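Peptidoglycan glycosyltransferase (Atopobium parvulum, PDB 4OVD) is a bacterial penicillin-binding protein that joins an N-terminal dimerisation domain to a larger C-terminal penicillin-binding domain. Local coordinates at residues 508-516 against 527-538; 294-302 against 348-356. One frame throughout, in Å; residues are numbered along the deposited sequence.

Contact 1: 508-516 against 527-538; sequences SGFVASFCG and VYVGLNDTHQLA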
loop_
_atom_site.group_PDB
_atom_site.type_symbol
_atom_site.label_atom_id
_atom_site.label_comp_id
_atom_site.label_asym_id
_atom_site.label_seq_id
_atom_site.Cartn_x
_atom_site.Cartn_y
_atom_site.Cartn_z
ATOM N N SER A 508 10.831 -18.756 -6.232
ATOM C CA SER A 508 10.004 -17.570 -6.069
ATOM C C SER A 508 10.949 -16.365 -5.979
ATOM O O SER A 508 11.884 -16.390 -5.176
ATOM C CB SER A 508 9.222 -17.645 -4.755
ATOM O OG SER A 508 8.536 -16.437 -4.538
ATOM N N GLY A 509 10.665 -15.318 -6.741
ATOM C CA GLY A 509 11.446 -14.093 -6.662
ATOM C C GLY A 509 11.169 -13.367 -5.339
ATOM O O GLY A 509 10.026 -13.536 -4.741
ATOM N N PHE A 510 12.210 -12.644 -4.849
ATOM C CA PHE A 510 12.048 -11.786 -3.640
ATOM C C PHE A 510 11.471 -10.431 -3.950
ATOM O O PHE A 510 11.762 -9.785 -4.976
ATOM C CB PHE A 510 13.365 -11.550 -2.904
ATOM C CG PHE A 510 14.092 -12.801 -2.560
ATOM C CD1 PHE A 510 13.839 -13.469 -1.372
ATOM C CD2 PHE A 510 15.040 -13.329 -3.441
ATOM C CE1 PHE A 510 14.527 -14.643 -1.066
ATOM C CE2 PHE A 510 15.719 -14.509 -3.146
ATOM C CZ PHE A 510 15.457 -15.161 -1.950
ATOM N N VAL A 511 10.773 -9.890 -2.966
ATOM C CA VAL A 511 10.157 -8.596 -3.116
ATOM C C VAL A 511 10.855 -7.726 -2.100
ATOM O O VAL A 511 10.977 -8.098 -0.918
ATOM C CB VAL A 511 8.663 -8.699 -2.785
ATOM C CG1 VAL A 511 8.015 -7.312 -2.782
ATOM C CG2 VAL A 511 7.969 -9.606 -3.782
ATOM N N ALA A 512 11.390 -6.616 -2.551
ATOM C CA ALA A 512 12.080 -5.707 -1.636
ATOM C C ALA A 512 11.157 -4.545 -1.435
ATOM O O ALA A 512 10.880 -3.825 -2.391
ATOM C CB ALA A 512 13.393 -5.217 -2.238
ATOM N N SER A 513 10.851 -4.261 -0.177
ATOM C CA SER A 513 9.889 -3.216 0.190
ATOM C C SER A 513 10.388 -2.304 1.254
ATOM O O SER A 513 11.249 -2.678 2.035
ATOM C CB SER A 513 8.701 -3.888 0.849
ATOM O OG SER A 513 8.080 -4.705 -0.117
ATOM N N PHE A 514 9.905 -1.083 1.220
ATOM C CA PHE A 514 10.151 -0.187 2.273
ATOM C C PHE A 514 8.850 0.618 2.500
ATOM O O PHE A 514 8.293 1.127 1.537
ATOM C CB PHE A 514 11.286 0.797 2.003
ATOM C CG PHE A 514 11.550 1.677 3.180
ATOM C CD1 PHE A 514 12.280 1.208 4.214
ATOM C CD2 PHE A 514 11.000 2.931 3.279
ATOM C CE1 PHE A 514 12.521 2.040 5.332
ATOM C CE2 PHE A 514 11.238 3.786 4.376
ATOM C CZ PHE A 514 12.002 3.319 5.379
ATOM N N CYS A 515 8.426 0.762 3.754
ATOM C CA CYS A 515 7.262 1.575 4.055
ATOM C C CYS A 515 7.718 2.564 5.126
ATOM O O CYS A 515 8.222 2.130 6.175
ATOM C CB CYS A 515 6.086 0.758 4.578
ATOM S SG CYS A 515 4.547 1.795 4.579
ATOM N N GLY A 516 7.578 3.859 4.864
ATOM C CA GLY A 516 8.016 4.902 5.820
ATOM C C GLY A 516 7.053 6.052 6.000
ATOM O O GLY A 516 6.267 6.350 5.130
ATOM N N VAL A 527 4.914 6.766 2.627
ATOM C CA VAL A 527 5.205 6.284 1.309
ATOM C C VAL A 527 5.639 4.833 1.377
ATOM O O VAL A 527 6.348 4.415 2.359
ATOM C CB VAL A 527 6.359 7.063 0.733
ATOM C CG1 VAL A 527 6.936 6.361 -0.455
ATOM C CG2 VAL A 527 5.967 8.502 0.456
ATOM N N TYR A 528 5.210 4.095 0.348
ATOM C CA TYR A 528 5.548 2.694 0.164
ATOM C C TYR A 528 6.221 2.487 -1.160
ATOM O O TYR A 528 5.781 3.004 -2.163
ATOM C CB TYR A 528 4.279 1.757 0.173
ATOM C CG TYR A 528 4.654 0.342 -0.240
ATOM C CD1 TYR A 528 4.616 -0.052 -1.549
ATOM C CD2 TYR A 528 5.033 -0.593 0.690
ATOM C CE1 TYR A 528 4.944 -1.359 -1.917
ATOM C CE2 TYR A 528 5.394 -1.850 0.339
ATOM C CZ TYR A 528 5.330 -2.235 -0.973
ATOM O OH TYR A 528 5.727 -3.530 -1.299
ATOM N N VAL A 529 7.287 1.709 -1.165
ATOM C CA VAL A 529 8.037 1.365 -2.337
ATOM C C VAL A 529 8.292 -0.123 -2.299
ATOM O O VAL A 529 8.763 -0.679 -1.292
ATOM C CB VAL A 529 9.429 2.001 -2.405
ATOM C CG1 VAL A 529 10.120 1.519 -3.675
ATOM C CG2 VAL A 529 9.357 3.538 -2.354
ATOM N N GLY A 530 7.961 -0.795 -3.393
ATOM C CA GLY A 530 8.168 -2.229 -3.529
ATOM C C GLY A 530 8.779 -2.547 -4.886
ATOM O O GLY A 530 8.376 -1.977 -5.859
ATOM N N LEU A 531 9.686 -3.508 -4.935
ATOM C CA LEU A 531 10.365 -3.941 -6.123
ATOM C C LEU A 531 10.230 -5.432 -6.113
ATOM O O LEU A 531 10.751 -6.088 -5.195
ATOM C CB LEU A 531 11.826 -3.563 -6.070
ATOM C CG LEU A 531 11.980 -2.030 -6.160
ATOM C CD1 LEU A 531 13.391 -1.539 -5.814
ATOM C CD2 LEU A 531 11.545 -1.507 -7.529
ATOM N N ASN A 532 9.614 -5.944 -7.177
ATOM C CA ASN A 532 9.282 -7.359 -7.291
ATOM C C ASN A 532 10.229 -8.107 -8.200
ATOM O O ASN A 532 10.561 -7.673 -9.326
ATOM C CB ASN A 532 7.861 -7.548 -7.765
ATOM C CG ASN A 532 6.842 -6.762 -6.963
ATOM O OD1 ASN A 532 7.050 -6.343 -5.815
ATOM N ND2 ASN A 532 5.711 -6.521 -7.591
ATOM N N ASP A 533 10.728 -9.189 -7.619
ATOM C CA ASP A 533 11.696 -10.104 -8.205
ATOM C C ASP A 533 13.026 -9.429 -8.484
ATOM O O ASP A 533 13.528 -9.359 -9.619
ATOM C CB ASP A 533 11.118 -10.869 -9.413
ATOM C CG ASP A 533 11.924 -12.131 -9.754
ATOM O OD1 ASP A 533 12.929 -12.449 -9.064
ATOM O OD2 ASP A 533 11.553 -12.819 -10.717
ATOM N N THR A 534 13.606 -8.952 -7.393
ATOM C CA THR A 534 14.914 -8.347 -7.394
ATOM C C THR A 534 15.839 -9.128 -6.434
ATOM O O THR A 534 15.413 -9.721 -5.481
ATOM C CB THR A 534 14.907 -6.836 -7.047
ATOM O OG1 THR A 534 16.253 -6.383 -7.110
ATOM C CG2 THR A 534 14.429 -6.568 -5.624
ATOM N N HIS A 535 17.120 -9.065 -6.659
ATOM C CA HIS A 535 18.071 -9.770 -5.809
ATOM C C HIS A 535 18.713 -8.851 -4.856
ATOM O O HIS A 535 19.459 -9.278 -3.994
ATOM C CB HIS A 535 19.119 -10.513 -6.655
ATOM C CG HIS A 535 18.595 -11.804 -7.196
ATOM N ND1 HIS A 535 18.126 -11.944 -8.487
ATOM C CD2 HIS A 535 18.342 -12.981 -6.574
ATOM C CE1 HIS A 535 17.682 -13.177 -8.661
ATOM N NE2 HIS A 535 17.806 -13.829 -7.517
ATOM N N GLN A 536 18.455 -7.576 -5.036
ATOM C CA GLN A 536 18.981 -6.606 -4.119
ATOM C C GLN A 536 18.101 -6.402 -2.918
ATOM O O GLN A 536 16.880 -6.363 -3.044
ATOM C CB GLN A 536 19.204 -5.299 -4.802
ATOM C CG GLN A 536 20.332 -5.421 -5.802
ATOM C CD GLN A 536 20.898 -4.069 -6.078
ATOM O OE1 GLN A 536 21.397 -3.382 -5.168
ATOM N NE2 GLN A 536 20.807 -3.657 -7.313
ATOM N N LEU A 537 18.757 -6.209 -1.766
ATOM C CA LEU A 537 18.094 -6.056 -0.468
ATOM C C LEU A 537 17.345 -4.783 -0.393
ATOM O O LEU A 537 17.788 -3.782 -0.932
ATOM C CB LEU A 537 19.139 -6.030 0.642
ATOM C CG LEU A 537 19.951 -7.314 0.850
ATOM C CD1 LEU A 537 21.248 -7.023 1.573
ATOM C CD2 LEU A 537 19.124 -8.383 1.548
ATOM N N ALA A 538 16.218 -4.800 0.316
ATOM C CA ALA A 538 15.419 -3.592 0.555
ATOM C C ALA A 538 16.238 -2.373 1.133
ATOM O O ALA A 538 16.002 -1.214 0.754
ATOM C CB ALA A 538 14.250 -3.947 1.444
HETATM O O HOH W 1 14.271 -12.551 -6.584
#
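Tyr528 lies across Ser513 on one face of a beta hairpin. Its ring carbon CG stands anti to the backbone N (chi1 171°), which lays the ring along strand 510-516. From CB outward, the ring first passes the backbone of Phe514, with CD2 3.8 Å from Phe514 O. Cys515 CB sits at the ring edge, 4.2 Å from Tyr528 CD2. Farther out, Tyr528 CE2 comes within 3.9 Å of Ser513 CB. At the tip, Tyr528 OH hydrogen-bonds Ser513 OG at 2.9 Å. Helix 418-429 covers this face, and Phe418 meets the tyrosine ring with the planes about 30° apart.

The strands run antiparallel at 170° within the five-stranded sheet of the penicillin-binding domain. Beyond 510-516 pairs strand 487-495, whose Lys490, Thr491 and Gly492 match the family's KTG motif. Paired backbone bonds join Ala512 with Leu531, Phe514 with Val529 and Gly516 with Val527. The other face carries Ala512, Phe514, Val527, Val529 and Leu531. Here Ala512 CB packs 3.8 Å from Thr534 CG2, and Ala538 CB lies 4.0 Å from Ala512 CB. The chain beyond the hairpin thus folds back over strand 510-516. Leu531 packs on helix 225-242.

Next to the Val511-Asn532 pair, Phe510 O takes a bond from Thr534 N at 3.2 Å and a weak one from Asp533 N. A water links Phe510 N, Asp533 OD1 and Thr534 O. Thr534 OG1 accepts from Gln536 N in an ST turn and also bonds Phe242 O.

The chemistry implies a strand pair held by backbone bonds, with one hydroxyl pair inside its buried middle and water at its more exposed end.

Contact 2: 294-302 against 348-356; sequences GSVFKVITT and LRRSSNVGM
Lys298 reaches Ser351 because its CG stands anti to the carbonyl carbon (chi1 -62°) and the chain beyond is fully extended. Ser351 turns its OG anti to the backbone N (chi1 -154°), toward the lysine tip. Lys298 NZ donates to Ser351 OG at 2.8 Å. It donates also to Asn353 OD1 at 3.0 Å. For this second bond NZ approaches from above the amide carbonyl, 43° out of its plane, and so misses the oxygen lone pairs. The lysine and asparagine side chains meet at about a right angle.

The methylenes of the lysine are packed as well. Leu348 CD1 touches Lys298 CB at 3.7 Å. Met356, a selenomethionine, lies across the chain, and its CG is 3.4 Å from Lys298 CD, tighter than usual for two carbons. Its chain bends so that SE reaches 3.8 Å from Thr302 CG2. Ser295 CB comes within 3.4 Å of Ser351 OG.

Ser351 has positive phi and closes helix 344-350 as the C-prime residue of a Schellman motif. Ser352 then N-caps the next helix, its OG accepting from Gly355 N and also bonding Asp332 OD2. The short link between the two helices places Ser351 and Asn353 together, both within bonding distance of Lys298 NZ.

Ser295 to Lys298 and Ser351 to Asn353 match the SxxK and SxN motifs that mark the active site in penicillin-binding proteins. A calcium ion is bound about 3 Å from the Ser295 side chain.

Strand 487-495 borders the site: Lys490 NZ bonds Ser351 OG, and Thr493 N bonds Ser295 OG. Helix 418-429 packs on Val296 and Val299. Met467 of helix 458-474 touches Leu348, and Glu464 of the same helix bonds Thr302 OG1.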
loop_
_atom_site.group_PDB
_atom_site.type_symbol
_atom_site.label_atom_id
_atom_site.label_comp_id
_atom_site.label_asym_id
_atom_site.label_seq_id
_atom_site.Cartn_x
_atom_site.Cartn_y
_atom_site.Cartn_z
ATOM N N GLY A 294 6.399 -10.837 4.237
ATOM C CA GLY A 294 7.736 -10.779 4.768
ATOM C C GLY A 294 7.901 -9.765 5.904
ATOM O O GLY A 294 6.928 -9.329 6.547
ATOM N N SER A 295 9.126 -9.305 6.062
ATOM C CA SER A 295 9.518 -8.519 7.223
ATOM C C SER A 295 8.841 -7.199 7.467
ATOM O O SER A 295 8.779 -6.741 8.601
ATOM C CB SER A 295 11.063 -8.527 7.332
ATOM O OG SER A 295 11.608 -8.215 6.108
ATOM N N VAL A 296 8.238 -6.610 6.435
ATOM C CA VAL A 296 7.504 -5.375 6.652
ATOM C C VAL A 296 6.284 -5.678 7.607
ATOM O O VAL A 296 5.710 -4.787 8.298
ATOM C CB VAL A 296 7.212 -4.843 5.215
ATOM C CG1 VAL A 296 5.965 -5.447 4.614
ATOM C CG2 VAL A 296 7.206 -3.371 5.129
ATOM N N PHE A 297 5.917 -6.940 7.739
ATOM C CA PHE A 297 4.807 -7.304 8.583
ATOM C C PHE A 297 5.186 -7.218 10.105
ATOM O O PHE A 297 4.297 -7.232 10.968
ATOM C CB PHE A 297 4.440 -8.734 8.290
ATOM C CG PHE A 297 3.025 -9.101 8.655
ATOM C CD1 PHE A 297 1.985 -8.642 7.870
ATOM C CD2 PHE A 297 2.735 -9.850 9.810
ATOM C CE1 PHE A 297 0.678 -8.963 8.193
ATOM C CE2 PHE A 297 1.451 -10.111 10.151
ATOM C CZ PHE A 297 0.414 -9.721 9.311
ATOM N N LYS A 298 6.486 -7.155 10.436
ATOM C CA LYS A 298 6.891 -7.216 11.836
ATOM C C LYS A 298 6.364 -6.053 12.676
ATOM O O LYS A 298 6.330 -6.143 13.867
ATOM C CB LYS A 298 8.380 -7.309 11.952
ATOM C CG LYS A 298 8.907 -8.555 11.301
ATOM C CD LYS A 298 10.400 -8.633 11.417
ATOM C CE LYS A 298 10.920 -9.777 10.566
ATOM N NZ LYS A 298 12.363 -9.895 10.647
ATOM N N VAL A 299 5.968 -4.970 12.046
ATOM C CA VAL A 299 5.378 -3.822 12.743
ATOM C C VAL A 299 3.994 -4.206 13.303
ATOM O O VAL A 299 3.576 -3.735 14.366
ATOM C CB VAL A 299 5.298 -2.683 11.737
ATOM C CG1 VAL A 299 4.366 -1.601 12.241
ATOM C CG2 VAL A 299 6.719 -2.152 11.495
ATOM N N ILE A 300 3.300 -5.088 12.581
ATOM C CA ILE A 300 2.001 -5.609 13.021
ATOM C C ILE A 300 2.200 -6.535 14.213
ATOM O O ILE A 300 1.567 -6.421 15.229
ATOM C CB ILE A 300 1.294 -6.297 11.818
ATOM C CG1 ILE A 300 0.940 -5.167 10.852
ATOM C CG2 ILE A 300 0.019 -6.946 12.212
ATOM C CD1 ILE A 300 0.720 -5.556 9.444
ATOM N N THR A 301 3.117 -7.474 14.090
ATOM C CA THR A 301 3.402 -8.387 15.172
ATOM C C THR A 301 3.808 -7.651 16.438
ATOM O O THR A 301 3.361 -8.003 17.551
ATOM C CB THR A 301 4.524 -9.305 14.759
ATOM O OG1 THR A 301 4.108 -9.959 13.537
ATOM C CG2 THR A 301 4.905 -10.248 15.935
ATOM N N THR A 302 4.682 -6.645 16.324
ATOM C CA THR A 302 5.104 -5.962 17.562
ATOM C C THR A 302 3.993 -5.101 18.099
ATOM O O THR A 302 3.853 -4.961 19.326
ATOM C CB THR A 302 6.395 -5.156 17.341
ATOM O OG1 THR A 302 6.225 -4.383 16.154
ATOM C CG2 THR A 302 7.540 -6.056 16.993
ATOM N N LEU A 348 13.534 -5.539 15.778
ATOM C CA LEU A 348 13.062 -4.758 14.681
ATOM C C LEU A 348 14.178 -4.031 13.908
ATOM O O LEU A 348 14.153 -3.978 12.723
ATOM C CB LEU A 348 12.009 -3.795 15.165
ATOM C CG LEU A 348 10.898 -3.520 14.184
ATOM C CD1 LEU A 348 10.018 -4.712 13.998
ATOM C CD2 LEU A 348 10.091 -2.291 14.512
ATOM N N ARG A 349 15.136 -3.478 14.616
ATOM C CA ARG A 349 16.239 -2.770 14.021
ATOM C C ARG A 349 16.964 -3.651 13.007
ATOM O O ARG A 349 17.107 -3.301 11.883
ATOM C CB ARG A 349 17.185 -2.324 15.092
ATOM C CG ARG A 349 18.311 -1.459 14.605
ATOM C CD ARG A 349 19.387 -1.296 15.648
ATOM N NE ARG A 349 20.135 -2.501 15.864
ATOM C CZ ARG A 349 21.097 -2.932 15.073
ATOM N NH1 ARG A 349 21.462 -2.250 14.003
ATOM N NH2 ARG A 349 21.690 -4.050 15.356
ATOM N N ARG A 350 17.367 -4.821 13.444
ATOM C CA ARG A 350 18.005 -5.802 12.596
ATOM C C ARG A 350 17.088 -6.770 11.827
ATOM O O ARG A 350 17.540 -7.567 11.057
ATOM C CB ARG A 350 18.995 -6.574 13.430
ATOM C CG ARG A 350 18.403 -7.603 14.317
ATOM C CD ARG A 350 19.464 -8.521 14.882
ATOM N NE ARG A 350 20.534 -7.807 15.549
ATOM C CZ ARG A 350 21.813 -8.099 15.433
ATOM N NH1 ARG A 350 22.192 -9.102 14.675
ATOM N NH2 ARG A 350 22.706 -7.396 16.077
ATOM N N SER A 351 15.802 -6.678 12.046
ATOM C CA SER A 351 14.850 -7.540 11.415
ATOM C C SER A 351 15.119 -8.991 11.692
ATOM O O SER A 351 15.360 -9.762 10.810
ATOM C CB SER A 351 14.761 -7.276 9.937
ATOM O OG SER A 351 13.506 -7.645 9.500
ATOM N N SER A 352 15.078 -9.354 12.944
ATOM C CA SER A 352 15.267 -10.790 13.319
ATOM C C SER A 352 13.979 -11.625 13.193
ATOM O O SER A 352 12.994 -11.427 13.943
ATOM C CB SER A 352 15.690 -10.831 14.778
ATOM O OG SER A 352 15.711 -12.137 15.358
ATOM N N ASN A 353 13.986 -12.563 12.268
ATOM C CA ASN A 353 12.885 -13.485 12.160
ATOM C C ASN A 353 12.763 -14.349 13.360
ATOM O O ASN A 353 11.642 -14.656 13.775
ATOM C CB ASN A 353 13.023 -14.425 10.938
ATOM C CG ASN A 353 12.919 -13.672 9.646
ATOM O OD1 ASN A 353 12.208 -12.677 9.534
ATOM N ND2 ASN A 353 13.531 -14.194 8.659
ATOM N N VAL A 354 13.898 -14.817 13.866
ATOM C CA VAL A 354 13.881 -15.653 15.040
ATOM C C VAL A 354 13.230 -14.964 16.241
ATOM O O VAL A 354 12.416 -15.543 16.933
ATOM C CB VAL A 354 15.282 -16.122 15.429
ATOM C CG1 VAL A 354 15.209 -16.976 16.696
ATOM C CG2 VAL A 354 15.868 -17.005 14.327
ATOM N N GLY A 355 13.561 -13.706 16.437
ATOM C CA GLY A 355 13.023 -12.938 17.572
ATOM C C GLY A 355 11.513 -12.803 17.412
ATOM O O GLY A 355 10.780 -12.937 18.406
HETATM N N MSE A 356 11.043 -12.487 16.189
HETATM C CA MSE A 356 9.600 -12.376 15.949
HETATM C C MSE A 356 8.857 -13.659 16.237
HETATM O O MSE A 356 7.804 -13.703 16.937
HETATM C CB MSE A 356 9.366 -11.989 14.512
HETATM C CG MSE A 356 9.664 -10.572 14.130
HETATM SE SE MSE A 356 8.785 -9.218 15.213
HETATM C CE MSE A 356 10.214 -8.605 16.275
#

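Both contacts are largely buried, but contact 1 lies nearer the middle of the chain, at about 12 Å from its centre against 18 Å for contact 2. Their centres are about 15 Å apart and they share no segment. Contact 1 joins neighbouring strands of the five-stranded antiparallel sheet, and its chemistry is mainly backbone pairing. Contact 2 joins helices distant in sequence, and side-chain bonds and apolar packing hold it. Strand 487-495 lies between their elements: it pairs with strand 510-518 and gives Lys490 and Thr493 to the serines of contact 2. Helix 418-429 also packs against both. The more exposed residues of contact 1, Phe510 and Asp533, lie at the hairpin's open end.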